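Local coordinates for molinate hydrolase (Gulosibacter molinativorax, PDB 4UB9), which probably hydrolyses the thiocarbamate herbicide molinate as a zinc-dependent enzyme of the amidohydrolase family, at residues 113-118 with 179-184. Residues are numbered along the deposited sequence; the frame is centred on the assembly and turned at random.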
# COMPACT_ATOMS: atom_id res chain seq x y z
N GLU A 113 -3.71 -17.60 4.28
CA GLU A 113 -4.86 -18.44 4.57
C GLU A 113 -4.53 -19.90 4.39
O GLU A 113 -4.83 -20.74 5.24
CB GLU A 113 -6.11 -18.07 3.75
CG GLU A 113 -5.94 -18.16 2.24
CD GLU A 113 -6.96 -17.31 1.48
OE1 GLU A 113 -8.06 -17.82 1.14
OE2 GLU A 113 -6.63 -16.14 1.16
N TYR A 114 -3.79 -20.21 3.34
CA TYR A 114 -3.38 -21.59 3.09
C TYR A 114 -2.42 -22.14 4.18
O TYR A 114 -2.62 -23.22 4.72
CB TYR A 114 -2.71 -21.62 1.75
CG TYR A 114 -2.07 -22.90 1.24
CD1 TYR A 114 -2.84 -23.92 0.64
CD2 TYR A 114 -0.70 -23.04 1.20
CE1 TYR A 114 -2.25 -25.04 0.08
CE2 TYR A 114 -0.10 -24.17 0.63
CZ TYR A 114 -0.88 -25.16 0.10
OH TYR A 114 -0.27 -26.25 -0.46
N LEU A 115 -1.38 -21.38 4.49
CA LEU A 115 -0.42 -21.90 5.47
C LEU A 115 -1.01 -21.98 6.88
O LEU A 115 -0.62 -22.84 7.67
CB LEU A 115 0.87 -21.09 5.47
CG LEU A 115 1.69 -21.29 4.16
CD1 LEU A 115 2.86 -20.32 4.07
CD2 LEU A 115 2.20 -22.70 4.06
N ALA A 116 -1.89 -21.06 7.21
CA ALA A 116 -2.50 -21.08 8.53
C ALA A 116 -3.49 -22.22 8.61
O ALA A 116 -3.60 -22.92 9.62
CB ALA A 116 -3.16 -19.76 8.84
N ARG A 117 -4.22 -22.41 7.53
CA ARG A 117 -5.26 -23.42 7.56
C ARG A 117 -4.68 -24.79 7.76
O ARG A 117 -5.27 -25.63 8.39
CB ARG A 117 -6.10 -23.37 6.28
CG ARG A 117 -7.39 -24.19 6.34
CD ARG A 117 -8.10 -24.19 4.98
NE ARG A 117 -8.53 -22.88 4.54
CZ ARG A 117 -9.64 -22.27 4.96
NH1 ARG A 117 -10.43 -22.85 5.84
NH2 ARG A 117 -9.95 -21.05 4.51
N PHE A 118 -3.52 -25.04 7.15
CA PHE A 118 -2.97 -26.41 7.18
C PHE A 118 -1.80 -26.65 8.10
O PHE A 118 -1.26 -27.74 8.10
CB PHE A 118 -2.67 -26.86 5.76
CG PHE A 118 -3.89 -26.85 4.91
CD1 PHE A 118 -4.94 -27.71 5.20
CD2 PHE A 118 -4.05 -25.93 3.91
CE1 PHE A 118 -6.12 -27.67 4.47
CE2 PHE A 118 -5.23 -25.88 3.16
CZ PHE A 118 -6.26 -26.76 3.45
N GLY A 179 11.94 -16.71 2.02
CA GLY A 179 10.73 -17.48 2.22
C GLY A 179 9.52 -16.70 1.74
O GLY A 179 9.64 -15.58 1.24
N PRO A 180 8.34 -17.29 1.90
CA PRO A 180 7.09 -16.75 1.32
C PRO A 180 6.63 -15.44 1.91
O PRO A 180 5.78 -14.79 1.31
CB PRO A 180 6.06 -17.85 1.58
CG PRO A 180 6.64 -18.65 2.72
CD PRO A 180 8.13 -18.59 2.55
N PHE A 181 7.17 -15.01 3.05
CA PHE A 181 6.75 -13.69 3.60
C PHE A 181 7.89 -12.67 3.55
O PHE A 181 7.98 -11.74 4.30
CB PHE A 181 6.11 -13.87 4.94
CG PHE A 181 4.94 -14.78 4.86
CD1 PHE A 181 3.84 -14.42 4.10
CD2 PHE A 181 4.97 -16.06 5.42
CE1 PHE A 181 2.77 -15.29 3.95
CE2 PHE A 181 3.91 -16.91 5.27
CZ PHE A 181 2.81 -16.52 4.54
N THR A 182 8.61 -12.79 2.47
CA THR A 182 9.82 -12.08 2.17
C THR A 182 9.55 -11.28 0.88
O THR A 182 8.53 -11.43 0.24
CB THR A 182 10.86 -13.18 1.95
OG1 THR A 182 11.67 -13.30 3.11
CG2 THR A 182 11.62 -13.01 0.77
N GLY A 183 10.47 -10.43 0.50
CA GLY A 183 10.38 -9.67 -0.75
C GLY A 183 10.26 -10.51 -2.00
O GLY A 183 9.71 -10.07 -3.04
N ASP A 184 10.86 -11.67 -1.93
CA ASP A 184 10.78 -12.64 -3.00
C ASP A 184 9.34 -13.11 -3.40
O ASP A 184 9.16 -13.67 -4.47
CB ASP A 184 11.65 -13.83 -2.67
CG ASP A 184 13.13 -13.49 -2.72
OD1 ASP A 184 13.58 -12.89 -3.68
OD2 ASP A 184 13.86 -13.85 -1.82
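Pro180 is the first residue of segment 179-184 to touch segment 113-118. Its CG lies 4.3 Å from CD1 of Leu115, at the loose end of van der Waals range. A type I beta turn runs from Gly179 to Thr182, with Pro180 and Phe181 at its two central positions. The CA–CB bonds of both point toward the helix. Asp205 and Phe208 of helix 198-209 also touch Pro180, as does Met106, which packs on Leu115 as well.

Phe181 makes the closer contact. Leu115 CD1 is 3.8 Å from both CE2 and CZ of the phenyl ring. The methyl group thus meets the bond between these two atoms, and it comes obliquely to the ring. Leu115 reaches out from the helix while Phe181 reaches in from the loop, and the two pass side by side. In Leu115, CG is anti to the carbonyl carbon (chi1 -69°) and CD1 continues the chain in an extended line (chi2 171°). This sends one methyl out from the helix to the loop, where it meets both Pro180 and Phe181. The Phe181 side chain packs on Met196 and Met204 too. Its backbone N is hydrogen-bonded to Asp205 and its O to Arg193, so polar bonds fix the backbone behind the ring.

No hydrogen bond crosses the contact. It is small, burying 83 Å² in all, and the nearest CA atoms, those of Leu115 and Pro180, are 10.0 Å apart. The side chain of Pro180 is about 13 Å from the bound zinc ion, and the contact lies away from the zinc ligands His282 and His302. It joins helix 111-118 to the loop between strand 174-175 and helix 198-209, both within the amidohydrolase family region, which belongs to the TIM-barrel clan.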